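Local coordinates for protein short-chain dehydrogenase/reductase SDR (Burkholderia phymatum, PDB 5IG2) that binds NAD and is probably an oxidoreductase that interconverts alcohols and carbonyl compounds, at residues M9-A17 with T249-R257; A103-S111 with T221-R229. One frame throughout, in Å; residues are numbered along the deposited sequence.

Interaction 1: residues M9-A17 with T249-R257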
loop_
_atom_site.group_PDB
_atom_site.type_symbol
_atom_site.label_atom_id
_atom_site.label_comp_id
_atom_site.label_asym_id
_atom_site.label_seq_id
_atom_site.Cartn_x
_atom_site.Cartn_y
_atom_site.Cartn_z
ATOM N N MET B 9 47.382 -19.465 -29.506
ATOM C CA MET B 9 45.956 -19.748 -29.369
ATOM C C MET B 9 45.184 -19.379 -30.631
ATOM O O MET B 9 45.643 -18.572 -31.444
ATOM C CB MET B 9 45.366 -19.004 -28.169
ATOM C CG MET B 9 45.050 -19.902 -26.987
ATOM S SD MET B 9 44.508 -18.997 -25.523
ATOM C CE MET B 9 42.908 -18.362 -26.033
ATOM N N PHE B 10 44.007 -19.987 -30.787
ATOM C CA PHE B 10 43.175 -19.752 -31.963
ATOM C C PHE B 10 42.533 -18.374 -31.870
ATOM O O PHE B 10 41.970 -18.010 -30.833
ATOM C CB PHE B 10 42.103 -20.838 -32.067
ATOM C CG PHE B 10 41.366 -20.848 -33.374
ATOM C CD1 PHE B 10 40.248 -20.049 -33.563
ATOM C CD2 PHE B 10 41.782 -21.672 -34.409
ATOM C CE1 PHE B 10 39.572 -20.062 -34.774
ATOM C CE2 PHE B 10 41.110 -21.694 -35.615
ATOM C CZ PHE B 10 40.004 -20.892 -35.800
ATOM N N GLU B 11 42.630 -17.603 -32.953
ATOM C CA GLU B 11 42.105 -16.241 -32.987
ATOM C C GLU B 11 40.691 -16.235 -33.561
ATOM O O GLU B 11 40.422 -16.868 -34.588
ATOM C CB GLU B 11 43.023 -15.342 -33.814
ATOM C CG GLU B 11 44.421 -15.206 -33.227
ATOM C CD GLU B 11 45.464 -14.734 -34.243
ATOM O OE1 GLU B 11 45.087 -14.153 -35.296
ATOM O OE2 GLU B 11 46.672 -14.950 -33.971
ATOM N N PHE B 12 39.791 -15.524 -32.895
ATOM C CA PHE B 12 38.395 -15.465 -33.308
ATOM C C PHE B 12 37.978 -14.116 -33.880
ATOM O O PHE B 12 37.212 -14.073 -34.844
ATOM C CB PHE B 12 37.481 -15.804 -32.121
ATOM C CG PHE B 12 37.718 -17.168 -31.540
ATOM C CD1 PHE B 12 37.164 -18.289 -32.124
ATOM C CD2 PHE B 12 38.487 -17.325 -30.399
ATOM C CE1 PHE B 12 37.381 -19.545 -31.582
ATOM C CE2 PHE B 12 38.704 -18.576 -29.853
ATOM C CZ PHE B 12 38.146 -19.687 -30.445
ATOM N N ASP B 13 38.444 -13.012 -33.301
ATOM C CA ASP B 13 37.944 -11.700 -33.687
ATOM C C ASP B 13 38.250 -11.431 -35.153
ATOM O O ASP B 13 39.397 -11.558 -35.589
ATOM C CB ASP B 13 38.573 -10.628 -32.804
ATOM C CG ASP B 13 37.839 -9.300 -32.879
ATOM O OD1 ASP B 13 37.054 -9.098 -33.831
ATOM O OD2 ASP B 13 38.057 -8.454 -31.991
ATOM N N GLY B 14 37.215 -11.071 -35.915
ATOM C CA GLY B 14 37.348 -10.836 -37.338
ATOM C C GLY B 14 37.310 -12.072 -38.215
ATOM O O GLY B 14 37.338 -11.933 -39.447
ATOM N N LYS B 15 37.255 -13.274 -37.632
ATOM C CA LYS B 15 37.187 -14.526 -38.376
ATOM C C LYS B 15 35.734 -14.906 -38.682
ATOM O O LYS B 15 34.787 -14.360 -38.111
ATOM C CB LYS B 15 37.868 -15.645 -37.597
ATOM C CG LYS B 15 39.280 -15.317 -37.149
ATOM C CD LYS B 15 40.191 -15.081 -38.320
ATOM C CE LYS B 15 41.612 -14.857 -37.856
ATOM N NZ LYS B 15 42.514 -14.676 -39.035
ATOM N N VAL B 16 35.564 -15.870 -39.588
ATOM C CA VAL B 16 34.249 -16.247 -40.098
ATOM C C VAL B 16 33.851 -17.612 -39.548
ATOM O O VAL B 16 34.575 -18.600 -39.728
ATOM C CB VAL B 16 34.226 -16.257 -41.634
ATOM C CG1 VAL B 16 32.865 -16.687 -42.133
ATOM C CG2 VAL B 16 34.583 -14.875 -42.165
ATOM N N ALA B 17 32.684 -17.671 -38.909
ATOM C CA ALA B 17 32.109 -18.919 -38.415
ATOM C C ALA B 17 30.868 -19.277 -39.224
ATOM O O ALA B 17 30.013 -18.420 -39.474
ATOM C CB ALA B 17 31.754 -18.814 -36.932
ATOM N N THR B 249 32.843 -25.094 -25.417
ATOM C CA THR B 249 33.286 -25.463 -26.760
ATOM C C THR B 249 34.327 -24.476 -27.285
ATOM O O THR B 249 35.375 -24.877 -27.806
ATOM C CB THR B 249 32.077 -25.550 -27.693
ATOM O OG1 THR B 249 31.221 -26.600 -27.234
ATOM C CG2 THR B 249 32.496 -25.834 -29.138
ATOM N N PHE B 250 34.073 -23.172 -27.132
ATOM C CA PHE B 250 35.047 -22.195 -27.612
ATOM C C PHE B 250 36.359 -22.265 -26.825
ATOM O O PHE B 250 37.439 -22.075 -27.397
ATOM C CB PHE B 250 34.442 -20.791 -27.567
ATOM C CG PHE B 250 33.660 -20.432 -28.809
ATOM C CD1 PHE B 250 32.375 -20.922 -29.002
ATOM C CD2 PHE B 250 34.219 -19.622 -29.789
ATOM C CE1 PHE B 250 31.651 -20.586 -30.140
ATOM C CE2 PHE B 250 33.506 -19.282 -30.926
ATOM C CZ PHE B 250 32.216 -19.769 -31.100
ATOM N N GLU B 251 36.295 -22.529 -25.516
ATOM C CA GLU B 251 37.530 -22.746 -24.767
ATOM C C GLU B 251 38.333 -23.901 -25.360
ATOM O O GLU B 251 39.560 -23.806 -25.501
ATOM C CB GLU B 251 37.224 -23.006 -23.288
ATOM C CG GLU B 251 36.784 -21.777 -22.530
ATOM C CD GLU B 251 36.264 -22.088 -21.132
ATOM O OE1 GLU B 251 36.154 -23.282 -20.778
ATOM O OE2 GLU B 251 35.951 -21.132 -20.392
ATOM N N ALA B 252 37.655 -24.998 -25.726
ATOM C CA ALA B 252 38.365 -26.130 -26.316
ATOM C C ALA B 252 38.966 -25.761 -27.668
ATOM O O ALA B 252 40.113 -26.123 -27.963
ATOM C CB ALA B 252 37.424 -27.329 -26.454
ATOM N N ILE B 253 38.204 -25.055 -28.510
ATOM C CA ILE B 253 38.727 -24.616 -29.805
ATOM C C ILE B 253 39.973 -23.771 -29.610
ATOM O O ILE B 253 40.972 -23.930 -30.325
ATOM C CB ILE B 253 37.665 -23.827 -30.593
ATOM C CG1 ILE B 253 36.421 -24.672 -30.884
ATOM C CG2 ILE B 253 38.265 -23.281 -31.879
ATOM C CD1 ILE B 253 35.266 -23.821 -31.417
ATOM N N ALA B 254 39.927 -22.848 -28.640
ATOM C CA ALA B 254 41.047 -21.947 -28.399
ATOM C C ALA B 254 42.346 -22.718 -28.187
ATOM O O ALA B 254 43.404 -22.313 -28.678
ATOM C CB ALA B 254 40.737 -21.064 -27.193
ATOM N N GLU B 255 42.280 -23.839 -27.469
ATOM C CA GLU B 255 43.444 -24.676 -27.216
ATOM C C GLU B 255 43.519 -25.862 -28.172
ATOM O O GLU B 255 44.376 -26.741 -27.996
ATOM C CB GLU B 255 43.441 -25.147 -25.758
ATOM C CG GLU B 255 42.160 -25.813 -25.319
ATOM C CD GLU B 255 42.134 -26.112 -23.826
ATOM O OE1 GLU B 255 42.320 -27.295 -23.441
ATOM O OE2 GLU B 255 41.929 -25.155 -23.042
ATOM N N ARG B 256 42.641 -25.891 -29.175
ATOM C CA ARG B 256 42.605 -26.936 -30.201
ATOM C C ARG B 256 42.519 -28.324 -29.584
ATOM O O ARG B 256 43.125 -29.280 -30.066
ATOM C CB ARG B 256 43.804 -26.819 -31.146
ATOM C CG ARG B 256 43.764 -25.541 -31.994
ATOM C CD ARG B 256 44.913 -25.485 -32.971
ATOM N NE ARG B 256 44.896 -24.271 -33.788
ATOM C CZ ARG B 256 45.412 -23.101 -33.405
ATOM N NH1 ARG B 256 45.965 -22.976 -32.206
ATOM N NH2 ARG B 256 45.370 -22.051 -34.215
ATOM N N ARG B 257 41.746 -28.435 -28.510
ATOM C CA ARG B 257 41.524 -29.725 -27.872
ATOM C C ARG B 257 40.467 -30.505 -28.644
ATOM O O ARG B 257 39.431 -29.955 -29.024
ATOM C CB ARG B 257 41.086 -29.535 -26.420
ATOM C CG ARG B 257 40.829 -30.844 -25.695
ATOM C CD ARG B 257 40.616 -30.654 -24.204
ATOM N NE ARG B 257 39.211 -30.477 -23.857
ATOM C CZ ARG B 257 38.688 -29.338 -23.408
ATOM N NH1 ARG B 257 39.453 -28.260 -23.251
ATOM N NH2 ARG B 257 37.397 -29.280 -23.105
#
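F12 and F250 meet at the centre of an apolar cluster that fastens the N-terminal arm of the Rossmann fold, just before its first strand, 16-20, to the end of helix 242-254. The F12 ring carries its CE1 to 3.6 Å from CD2 of F250, which lies over one face of F12; the two planes are inclined at 49°, an oblique pairing. F12 owes this inward placement to a chi1 of -59°, with CG beside its own backbone N. Along the edge of the same ring comes CG2 of I253, 3.9 Å from F12 CE1. That methyl serves two rings at once, because it also stands over a face of F10, offset toward the rim and 4.1 Å from CD1. Behind I253 lie F96, H145 and V147 of the central strands 94-97 and 144-149, so the cluster reaches down to the sheet.

Farther out, the chain of M9 bends at chi3 and sets CE 3.7 Å from A254 CB. The helix ends here in a Schellman motif whose C-prime residue, R256, has positive phi; its N-H bonds to I253 O and that of R257 to A252 O. The extended side chain of R256 crosses that of F10 at roughly a right angle, with NH2 3.6 Å from F10 CD2 and F10 CB over one face of the guanidinium. At the polar edge, the carbonyl of A254 accepts the N-H of F10 at 3.2 Å from N to O, nearly straight at 166°, in the carbonyl plane and on a lone pair.

Interaction 2: residues A103-S111 with T221-R229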
loop_
_atom_site.group_PDB
_atom_site.type_symbol
_atom_site.label_atom_id
_atom_site.label_comp_id
_atom_site.label_asym_id
_atom_site.label_seq_id
_atom_site.Cartn_x
_atom_site.Cartn_y
_atom_site.Cartn_z
ATOM N N ALA B 103 15.230 -39.897 -33.119
ATOM C CA ALA B 103 14.036 -40.718 -32.999
ATOM C C ALA B 103 14.361 -41.842 -32.034
ATOM O O ALA B 103 15.520 -42.235 -31.898
ATOM C CB ALA B 103 13.594 -41.280 -34.354
ATOM N N GLY B 104 13.341 -42.361 -31.359
ATOM C CA GLY B 104 13.555 -43.383 -30.353
ATOM C C GLY B 104 12.564 -44.525 -30.482
ATOM O O GLY B 104 11.714 -44.539 -31.376
ATOM N N GLY B 105 12.677 -45.468 -29.559
ATOM C CA GLY B 105 11.864 -46.665 -29.569
ATOM C C GLY B 105 12.707 -47.901 -29.827
ATOM O O GLY B 105 13.860 -47.826 -30.259
ATOM N N PHE B 106 12.122 -49.058 -29.507
ATOM C CA PHE B 106 12.758 -50.339 -29.808
ATOM C C PHE B 106 13.292 -50.324 -31.231
ATOM O O PHE B 106 12.585 -49.931 -32.162
ATOM C CB PHE B 106 11.763 -51.493 -29.655
ATOM C CG PHE B 106 11.375 -51.796 -28.242
ATOM C CD1 PHE B 106 12.179 -51.404 -27.180
ATOM C CD2 PHE B 106 10.205 -52.497 -27.977
ATOM C CE1 PHE B 106 11.814 -51.697 -25.870
ATOM C CE2 PHE B 106 9.830 -52.798 -26.671
ATOM C CZ PHE B 106 10.638 -52.398 -25.614
ATOM N N LEU B 107 14.539 -50.769 -31.400
ATOM C CA LEU B 107 15.245 -50.516 -32.656
ATOM C C LEU B 107 14.480 -51.045 -33.864
ATOM O O LEU B 107 14.382 -50.358 -34.889
ATOM C CB LEU B 107 16.639 -51.123 -32.600
ATOM C CG LEU B 107 17.557 -50.649 -33.729
ATOM C CD1 LEU B 107 17.742 -49.126 -33.665
ATOM C CD2 LEU B 107 18.888 -51.392 -33.644
ATOM N N TRP B 108 13.915 -52.251 -33.761
ATOM C CA TRP B 108 13.231 -52.872 -34.898
ATOM C C TRP B 108 11.870 -52.248 -35.197
ATOM O O TRP B 108 11.324 -52.486 -36.278
ATOM C CB TRP B 108 13.046 -54.376 -34.663
ATOM C CG TRP B 108 12.274 -54.673 -33.410
ATOM C CD1 TRP B 108 10.914 -54.805 -33.283
ATOM C CD2 TRP B 108 12.820 -54.850 -32.097
ATOM N NE1 TRP B 108 10.584 -55.053 -31.966
ATOM C CE2 TRP B 108 11.735 -55.080 -31.219
ATOM C CE3 TRP B 108 14.122 -54.831 -31.578
ATOM C CZ2 TRP B 108 11.912 -55.299 -29.849
ATOM C CZ3 TRP B 108 14.300 -55.042 -30.218
ATOM C CH2 TRP B 108 13.200 -55.279 -29.368
ATOM N N GLU B 109 11.301 -51.467 -34.275
ATOM C CA GLU B 109 10.015 -50.836 -34.547
ATOM C C GLU B 109 10.126 -49.571 -35.391
ATOM O O GLU B 109 9.108 -49.109 -35.909
ATOM C CB GLU B 109 9.306 -50.499 -33.236
ATOM C CG GLU B 109 8.920 -51.727 -32.448
ATOM C CD GLU B 109 8.208 -51.383 -31.156
ATOM O OE1 GLU B 109 8.343 -50.240 -30.692
ATOM O OE2 GLU B 109 7.521 -52.264 -30.605
ATOM N N SER B 110 11.319 -48.991 -35.521
ATOM C CA SER B 110 11.492 -47.790 -36.328
ATOM C C SER B 110 11.383 -48.117 -37.815
ATOM O O SER B 110 11.638 -49.239 -38.252
ATOM C CB SER B 110 12.845 -47.145 -36.051
ATOM O OG SER B 110 12.936 -46.644 -34.728
ATOM N N SER B 111 11.025 -47.108 -38.599
ATOM C CA SER B 111 10.824 -47.294 -40.027
ATOM C C SER B 111 12.115 -47.041 -40.798
ATOM O O SER B 111 13.070 -46.449 -40.285
ATOM C CB SER B 111 9.739 -46.347 -40.535
ATOM O OG SER B 111 10.187 -45.011 -40.380
ATOM N N THR B 221 4.506 -46.398 -31.654
ATOM C CA THR B 221 4.335 -47.554 -30.781
ATOM C C THR B 221 4.473 -47.152 -29.316
ATOM O O THR B 221 4.917 -46.052 -28.987
ATOM C CB THR B 221 5.363 -48.640 -31.101
ATOM O OG1 THR B 221 6.670 -48.151 -30.789
ATOM C CG2 THR B 221 5.304 -49.031 -32.582
ATOM N N ARG B 222 4.113 -48.083 -28.429
ATOM C CA ARG B 222 4.316 -47.877 -26.996
ATOM C C ARG B 222 5.764 -47.494 -26.678
ATOM O O ARG B 222 6.019 -46.503 -25.984
ATOM C CB ARG B 222 3.912 -49.139 -26.229
ATOM C CG ARG B 222 3.923 -48.964 -24.724
ATOM C CD ARG B 222 4.081 -50.301 -24.013
ATOM N NE ARG B 222 5.316 -50.952 -24.443
ATOM C CZ ARG B 222 6.540 -50.574 -24.067
ATOM N NH1 ARG B 222 7.603 -51.229 -24.519
ATOM N NH2 ARG B 222 6.707 -49.543 -23.243
ATOM N N SER B 223 6.735 -48.267 -27.180
ATOM C CA SER B 223 8.127 -47.975 -26.845
ATOM C C SER B 223 8.592 -46.657 -27.465
ATOM O O SER B 223 9.476 -45.987 -26.915
ATOM C CB SER B 223 9.034 -49.138 -27.276
ATOM O OG SER B 223 9.427 -49.049 -28.643
ATOM N N GLN B 224 8.018 -46.267 -28.599
ATOM C CA GLN B 224 8.384 -44.980 -29.182
ATOM C C GLN B 224 7.835 -43.835 -28.345
ATOM O O GLN B 224 8.542 -42.860 -28.080
ATOM C CB GLN B 224 7.894 -44.904 -30.628
ATOM C CG GLN B 224 8.641 -45.893 -31.514
ATOM C CD GLN B 224 7.989 -46.136 -32.861
ATOM O OE1 GLN B 224 6.870 -45.684 -33.118
ATOM N NE2 GLN B 224 8.696 -46.869 -33.737
ATOM N N LEU B 225 6.583 -43.949 -27.903
ATOM C CA LEU B 225 6.013 -42.942 -27.011
ATOM C C LEU B 225 6.835 -42.807 -25.736
ATOM O O LEU B 225 7.102 -41.687 -25.275
ATOM C CB LEU B 225 4.566 -43.306 -26.673
ATOM C CG LEU B 225 3.583 -43.241 -27.838
ATOM C CD1 LEU B 225 2.287 -43.932 -27.457
ATOM C CD2 LEU B 225 3.338 -41.803 -28.249
ATOM N N ALA B 226 7.228 -43.939 -25.145
ATOM C CA ALA B 226 7.981 -43.901 -23.896
ATOM C C ALA B 226 9.344 -43.253 -24.099
ATOM O O ALA B 226 9.785 -42.441 -23.276
ATOM C CB ALA B 226 8.127 -45.316 -23.339
ATOM N N ALA B 227 10.017 -43.589 -25.201
ATOM C CA ALA B 227 11.303 -42.970 -25.499
ATOM C C ALA B 227 11.160 -41.464 -25.704
ATOM O O ALA B 227 12.010 -40.685 -25.252
ATOM C CB ALA B 227 11.923 -43.631 -26.731
ATOM N N ASP B 228 10.095 -41.034 -26.388
ATOM C CA ASP B 228 9.901 -39.606 -26.632
ATOM C C ASP B 228 9.701 -38.851 -25.329
ATOM O O ASP B 228 10.277 -37.771 -25.125
ATOM C CB ASP B 228 8.703 -39.370 -27.555
ATOM C CG ASP B 228 8.972 -39.786 -29.004
ATOM O OD1 ASP B 228 10.131 -40.120 -29.350
ATOM O OD2 ASP B 228 8.012 -39.767 -29.808
ATOM N N ARG B 229 8.882 -39.400 -24.432
ATOM C CA ARG B 229 8.590 -38.685 -23.196
ATOM C C ARG B 229 9.797 -38.682 -22.273
ATOM O O ARG B 229 10.051 -37.686 -21.587
ATOM C CB ARG B 229 7.367 -39.297 -22.516
ATOM C CG ARG B 229 6.162 -39.291 -23.435
ATOM C CD ARG B 229 4.866 -39.598 -22.724
ATOM N NE ARG B 229 3.740 -39.340 -23.618
ATOM C CZ ARG B 229 2.968 -40.278 -24.157
ATOM N NH1 ARG B 229 1.977 -39.924 -24.966
ATOM N NH2 ARG B 229 3.169 -41.561 -23.872
HETATM O O HOH W 1 11.276 -47.607 -32.631
HETATM O O HOH W 2 10.540 -41.478 -32.051
HETATM O O HOH W 3 6.425 -50.821 -28.558
#
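The ring of F106 lies flat against S223, whose CB sits over the centre of one face, 3.6 Å from the centroid and 10° off the ring normal, a CH-pi contact. This pins the loop that follows strand 94-97 of the Rossmann fold to the first turns of helix 222-236, which opens with a capping box: T221 OG1 accepts from Q224 N, and Q224 OE1 takes the N-H of T221. The guanidinium of R222 adds a second approach to F106, directing NH1 obliquely to 3.4 Å from CZ.

S223 has its hydroxyl between backbone N and carbonyl carbon (chi1 85°), which lets OG receive the N-H of F106 at 2.8 Å and donate a hydrogen bond to E109 OE1 at 2.6 Å. That carboxylate oxygen also accepts from T221 OG1, 2.7 Å away, and the two hydroxyls reach it from opposite faces of the carboxylate plane. With OE1 gripped in this way, and OE2 taking a bond from a water that also accepts from S223 N, the carboxylate is held against the helix start, whose dipole would probably favour its negative charge.

The backbone of G104 and G105 passes close to the helix: A227 CB comes within 3.5 Å of G105 N, and Q224 CG within 3.4 Å of G104 O. The loop also meets a second subunit: D181 OD2 of that subunit accepts from L107 N, and A185 of the same neighbouring subunit packs on F106. Between loop and helix, one water accepts from Q224 NE2 at 2.9 Å, donates to F106 O and is hydrogen-bonded to S110 OG.

In the fold
Interactions 1 and 2 lie on opposite sides of the chain's centre, their nearest atoms about 22 Å apart, and hold different elements, although helices 222-236 and 242-254 are consecutive in the chain. Interaction 1 secures the end of a helix, interaction 2 the start of one. Both are partly buried. Residues 9-17 and 249-257 join largely through aromatic and aliphatic packing against the central sheet, with a single cross-segment hydrogen bond. Residues 103-111 and 221-229 meet nearer the periphery, through a hydroxyl-carboxylate network supplemented by waters. Neither contact touches NAD: the side chain of F250 and residue G104 are each about 13 Å from it. Both regions adjoin the second subunit, interaction 2 with more residues.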